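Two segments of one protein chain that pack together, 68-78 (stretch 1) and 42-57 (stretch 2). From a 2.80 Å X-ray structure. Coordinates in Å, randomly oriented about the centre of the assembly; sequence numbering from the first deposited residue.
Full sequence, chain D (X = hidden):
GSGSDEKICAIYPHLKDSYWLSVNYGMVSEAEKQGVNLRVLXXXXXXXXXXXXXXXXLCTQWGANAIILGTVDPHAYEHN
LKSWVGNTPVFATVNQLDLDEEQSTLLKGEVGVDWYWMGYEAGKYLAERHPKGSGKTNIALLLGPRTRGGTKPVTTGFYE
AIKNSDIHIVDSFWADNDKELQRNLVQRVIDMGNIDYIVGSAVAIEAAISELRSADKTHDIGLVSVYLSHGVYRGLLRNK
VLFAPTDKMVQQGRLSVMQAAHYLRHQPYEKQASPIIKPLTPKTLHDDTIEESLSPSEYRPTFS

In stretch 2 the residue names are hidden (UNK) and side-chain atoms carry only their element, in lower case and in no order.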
# COMPACT_ATOMS: atom_id res chain seq x y z
N ILE D 68 -2.49 -14.02 -32.22
CA ILE D 68 -1.41 -14.80 -31.63
C ILE D 68 -1.58 -14.75 -30.12
O ILE D 68 -1.36 -13.72 -29.48
CB ILE D 68 -0.04 -14.22 -31.99
CG1 ILE D 68 -0.07 -13.67 -33.42
CG2 ILE D 68 1.01 -15.30 -31.93
CD1 ILE D 68 1.18 -12.92 -33.80
N LEU D 69 -1.97 -15.89 -29.56
CA LEU D 69 -2.23 -16.03 -28.14
C LEU D 69 -1.13 -16.72 -27.30
O LEU D 69 -0.65 -17.81 -27.65
CB LEU D 69 -3.57 -16.76 -27.98
CG LEU D 69 -3.92 -17.54 -26.70
CD1 LEU D 69 -4.09 -16.58 -25.54
CD2 LEU D 69 -5.19 -18.33 -26.92
N GLY D 70 -0.73 -16.07 -26.21
CA GLY D 70 0.25 -16.64 -25.29
C GLY D 70 -0.53 -16.94 -24.02
O GLY D 70 -0.50 -16.17 -23.07
N THR D 71 -1.24 -18.07 -24.00
CA THR D 71 -2.09 -18.44 -22.86
C THR D 71 -1.49 -18.53 -21.48
O THR D 71 -0.37 -19.00 -21.29
CB THR D 71 -2.83 -19.77 -23.08
OG1 THR D 71 -1.88 -20.83 -23.12
CG2 THR D 71 -3.61 -19.74 -24.36
N VAL D 72 -2.32 -18.12 -20.53
CA VAL D 72 -2.00 -18.10 -19.11
C VAL D 72 -2.41 -19.46 -18.58
O VAL D 72 -2.66 -19.62 -17.40
CB VAL D 72 -2.83 -17.00 -18.38
CG1 VAL D 72 -2.53 -15.63 -19.00
CG2 VAL D 72 -4.32 -17.31 -18.49
N ASP D 73 -2.48 -20.42 -19.48
CA ASP D 73 -2.86 -21.78 -19.11
C ASP D 73 -3.14 -22.57 -20.39
O ASP D 73 -3.78 -22.07 -21.32
CB ASP D 73 -4.10 -21.75 -18.19
CG ASP D 73 -4.65 -23.15 -17.86
OD1 ASP D 73 -3.99 -24.16 -18.17
OD2 ASP D 73 -5.76 -23.22 -17.28
N PRO D 74 -2.66 -23.82 -20.45
CA PRO D 74 -2.86 -24.65 -21.63
C PRO D 74 -4.32 -25.04 -21.80
O PRO D 74 -4.89 -24.89 -22.87
CB PRO D 74 -2.00 -25.89 -21.33
CG PRO D 74 -1.00 -25.40 -20.34
CD PRO D 74 -1.86 -24.56 -19.46
N HIS D 75 -4.90 -25.53 -20.71
CA HIS D 75 -6.29 -25.98 -20.72
C HIS D 75 -7.34 -24.88 -20.48
O HIS D 75 -8.45 -25.16 -20.03
CB HIS D 75 -6.46 -27.08 -19.69
CG HIS D 75 -5.46 -28.19 -19.81
ND1 HIS D 75 -5.24 -28.88 -20.99
CD2 HIS D 75 -4.61 -28.73 -18.90
CE1 HIS D 75 -4.30 -29.79 -20.80
NE2 HIS D 75 -3.90 -29.72 -19.54
N ALA D 76 -6.99 -23.63 -20.80
CA ALA D 76 -7.89 -22.50 -20.60
C ALA D 76 -8.97 -22.35 -21.67
O ALA D 76 -10.13 -22.11 -21.36
CB ALA D 76 -7.09 -21.22 -20.51
N TYR D 77 -8.58 -22.49 -22.93
CA TYR D 77 -9.50 -22.36 -24.05
C TYR D 77 -9.60 -23.67 -24.80
O TYR D 77 -9.85 -23.70 -26.02
CB TYR D 77 -9.00 -21.27 -24.98
CG TYR D 77 -8.51 -20.06 -24.23
CD1 TYR D 77 -7.39 -19.37 -24.64
CD2 TYR D 77 -9.19 -19.62 -23.09
CE1 TYR D 77 -6.94 -18.25 -23.94
CE2 TYR D 77 -8.75 -18.50 -22.39
CZ TYR D 77 -7.63 -17.82 -22.81
OH TYR D 77 -7.20 -16.71 -22.12
N GLU D 78 -9.39 -24.76 -24.07
CA GLU D 78 -9.42 -26.12 -24.61
C GLU D 78 -10.76 -26.46 -25.27
O GLU D 78 -10.80 -27.10 -26.32
CB GLU D 78 -9.12 -27.13 -23.50
CG GLU D 78 -8.85 -28.54 -23.99
CD GLU D 78 -8.69 -29.54 -22.85
OE1 GLU D 78 -8.73 -29.12 -21.68
OE2 GLU D 78 -8.52 -30.74 -23.13
N UNK D 42 -1.64 -7.36 -22.88
CA UNK D 42 -1.07 -8.27 -21.90
C UNK D 42 -2.01 -8.43 -20.72
O UNK D 42 -2.47 -7.44 -20.13
o UNK D 42 0.28 -5.71 -18.41
c UNK D 42 0.38 -6.70 -19.18
c UNK D 42 0.29 -6.46 -20.67
c UNK D 42 0.31 -7.75 -21.46
o UNK D 42 0.58 -7.87 -18.76
N UNK D 43 -2.29 -9.68 -20.37
CA UNK D 43 -3.19 -10.02 -19.28
C UNK D 43 -2.77 -9.54 -17.89
O UNK D 43 -3.49 -9.77 -16.90
c UNK D 43 -3.41 -11.52 -19.25
N UNK D 44 -1.61 -8.90 -17.81
CA UNK D 44 -1.12 -8.41 -16.53
C UNK D 44 -0.71 -9.48 -15.53
O UNK D 44 -0.28 -9.14 -14.43
N UNK D 45 -0.85 -10.76 -15.86
CA UNK D 45 -0.47 -11.79 -14.92
C UNK D 45 -1.00 -13.16 -15.27
O UNK D 45 -2.00 -13.27 -15.95
N UNK D 46 -0.33 -14.21 -14.82
CA UNK D 46 -0.78 -15.55 -15.14
C UNK D 46 -2.08 -15.92 -14.48
O UNK D 46 -2.91 -16.63 -15.07
c UNK D 46 1.23 -18.16 -16.57
c UNK D 46 2.04 -15.91 -16.49
c UNK D 46 1.22 -16.90 -15.96
c UNK D 46 2.86 -16.16 -17.59
o UNK D 46 3.68 -17.64 -19.26
c UNK D 46 0.29 -16.60 -14.80
c UNK D 46 2.86 -17.41 -18.18
c UNK D 46 2.05 -18.42 -17.68
N UNK D 47 -2.31 -15.45 -13.25
CA UNK D 47 -3.58 -15.83 -12.64
C UNK D 47 -4.72 -14.95 -13.13
O UNK D 47 -5.83 -15.03 -12.63
c UNK D 47 -3.32 -15.66 -11.14
c UNK D 47 -1.44 -14.78 -12.27
c UNK D 47 -1.80 -15.53 -11.02
N UNK D 48 -4.43 -14.10 -14.12
CA UNK D 48 -5.43 -13.19 -14.67
C UNK D 48 -6.12 -13.76 -15.89
O UNK D 48 -6.17 -13.12 -16.94
n UNK D 48 -3.74 -9.94 -14.03
c UNK D 48 -4.78 -11.86 -15.04
c UNK D 48 -4.21 -11.16 -13.84
o UNK D 48 -4.19 -11.73 -12.75
N UNK D 49 -6.69 -14.95 -15.72
CA UNK D 49 -7.39 -15.63 -16.80
C UNK D 49 -8.60 -14.83 -17.28
O UNK D 49 -8.77 -14.57 -18.48
c UNK D 49 -6.81 -19.08 -15.09
n UNK D 49 -5.65 -20.96 -13.88
c UNK D 49 -6.54 -17.85 -15.94
c UNK D 49 -7.79 -17.03 -16.33
c UNK D 49 -5.48 -19.68 -14.62
N UNK D 50 -9.43 -14.42 -16.33
CA UNK D 50 -10.62 -13.65 -16.64
C UNK D 50 -10.28 -12.45 -17.51
O UNK D 50 -11.00 -12.13 -18.45
c UNK D 50 -11.29 -13.16 -15.36
o UNK D 50 -11.46 -14.23 -14.44
N UNK D 51 -9.16 -11.80 -17.20
CA UNK D 51 -8.75 -10.63 -17.96
C UNK D 51 -8.29 -10.96 -19.39
O UNK D 51 -8.41 -10.12 -20.29
c UNK D 51 -6.77 -7.59 -16.86
n UNK D 51 -8.55 -6.62 -13.79
n UNK D 51 -7.80 -7.34 -15.85
c UNK D 51 -7.56 -6.81 -14.66
c UNK D 51 -7.26 -8.57 -17.89
c UNK D 51 -7.65 -9.88 -17.22
n UNK D 51 -6.31 -6.48 -14.32
N UNK D 52 -7.77 -12.16 -19.60
CA UNK D 52 -7.31 -12.54 -20.93
C UNK D 52 -8.51 -12.93 -21.80
O UNK D 52 -8.55 -12.60 -22.99
c UNK D 52 -6.29 -13.69 -20.86
n UNK D 52 -3.28 -14.71 -22.57
o UNK D 52 -4.77 -16.15 -21.68
c UNK D 52 -5.55 -13.93 -22.18
c UNK D 52 -4.49 -15.03 -22.12
N UNK D 53 -9.48 -13.63 -21.20
CA UNK D 53 -10.70 -14.03 -21.91
C UNK D 53 -11.34 -12.78 -22.49
O UNK D 53 -11.79 -12.77 -23.63
c UNK D 53 -11.69 -14.68 -20.96
c UNK D 53 -12.24 -16.59 -19.44
c UNK D 53 -11.24 -16.00 -20.40
o UNK D 53 -12.66 -17.75 -19.64
o UNK D 53 -12.61 -15.89 -18.47
N UNK D 54 -11.36 -11.72 -21.69
CA UNK D 54 -11.93 -10.45 -22.13
C UNK D 54 -11.04 -9.77 -23.18
O UNK D 54 -11.54 -9.28 -24.19
c UNK D 54 -12.90 -10.16 -19.73
n UNK D 54 -14.50 -11.99 -19.91
c UNK D 54 -14.29 -10.68 -20.09
o UNK D 54 -15.17 -9.92 -20.51
c UNK D 54 -12.14 -9.52 -20.91
N UNK D 55 -9.73 -9.74 -22.96
CA UNK D 55 -8.81 -9.12 -23.91
C UNK D 55 -8.86 -9.92 -25.21
O UNK D 55 -8.62 -9.39 -26.30
c UNK D 55 -7.38 -9.11 -23.37
n UNK D 55 -5.27 -6.71 -21.91
c UNK D 55 -7.16 -8.23 -22.15
o UNK D 55 -4.94 -8.92 -21.58
c UNK D 55 -5.69 -7.98 -21.85
N UNK D 56 -9.17 -11.20 -25.06
CA UNK D 56 -9.29 -12.13 -26.17
C UNK D 56 -10.54 -11.73 -26.95
O UNK D 56 -10.55 -11.71 -28.18
c UNK D 56 -7.61 -14.47 -27.09
c UNK D 56 -9.42 -13.54 -25.62
c UNK D 56 -8.99 -14.73 -26.47
c UNK D 56 -8.97 -15.97 -25.59
N UNK D 57 -11.59 -11.40 -26.20
CA UNK D 57 -12.85 -10.97 -26.77
C UNK D 57 -12.68 -9.54 -27.28
O UNK D 57 -13.35 -9.12 -28.22
c UNK D 57 -13.96 -11.03 -25.72

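Position 42 carries three side-chain carbons in a row, the third bearing two oxygens; none comes within 8 Å of stretch 1. A carboxylate on a chain of that length is Glu42. Position 43 has a single carbon, 4.2 Å from Val72 CG1 by its CB, which makes it Ala43.

Positions 44 and 45 have no side-chain atoms, so both are glycine, and the backbone agrees. Gly44 has a positive phi of 68°. At Gly45, with phi/psi 165/155, a CB would be jammed against the carbonyl O of the residue before; Gly45 O lies 3.9 Å from Val72 CG1.

Position 46 shows one carbon leading to a six-carbon ring that bears an oxygen. The ring lies obliquely beside Val72 CA, and the backbone O of 46 is 3.3 Å from Val72 CB. This is Tyr46. At 47, three carbons close a ring onto the backbone N, giving Pro47, which points away from stretch 1. Position 48 has two carbons, the second carrying one O and one N, hence Asn48. Asn48 ND2 donates to Ala43 O at 2.9 Å, tying together the loop before the helix, and Asn48 N closes the type I turn on Gly45 O at 3.2 Å.

Position 49, the first helical residue, has four carbons in a row ending in nitrogen. The second carbon packs 3.4 Å from Val72 CG2, while the terminal nitrogen stands 4.1 Å from Asp73 OD2, near an opposite charge but beyond a salt bridge. The residue is Lys49. Position 50 has one carbon and one oxygen and points away; with no second branch it is Ser50. Position 51 has three carbons, a nitrogen, then a carbon with two more nitrogens, the guanidinium of Arg51, out of reach.

Position 52 has three carbons, the third carrying one O and one N, and its CA-to-CB bond points toward stretch 1. The terminal O lies 2.5 Å from Tyr77 OH and the terminal N 3.2 Å from Gly70 O. This is Gln52, with both chi1 and chi2 t. Position 53 has the same carbon count but two terminal oxygens, and its second carbon is 4.1 Å from Tyr77 CE2; it is Glu53. Positions 54 and 55 each have three carbons ending in one O and one N, giving Gln54 and Gln55, neither of which reaches stretch 1. Position 56 has four carbons forked at the second. One terminal carbon of the fork sits over one face of the Tyr77 ring, 3.7 Å from the centroid and 22° off the normal: Leu56, by its CD2. Position 57, with one carbon, is Ala57.

The contact turns on Gln52, whose extended side chain carries an amide that meets three polar groups of stretch 1. Gln52 NE2 donates to Gly70 O at 3.2 Å; Gln52 OE1 accepts from Tyr77 OH at 2.5 Å and, weakly, from Val72 N at 3.3 Å. The amide thus joins two backbone groups and one side-chain hydroxyl. Around it, Val72 fits between the 43–46 loop and Lys49, and Leu56 covers Tyr77, while Leu56 CD1 lies 4.4 Å from Leu69 CD1. Together the stretches bury 547 Å², counting both sides.

Stretch 2 42-57: EAGGYPNKSRQEQQLA
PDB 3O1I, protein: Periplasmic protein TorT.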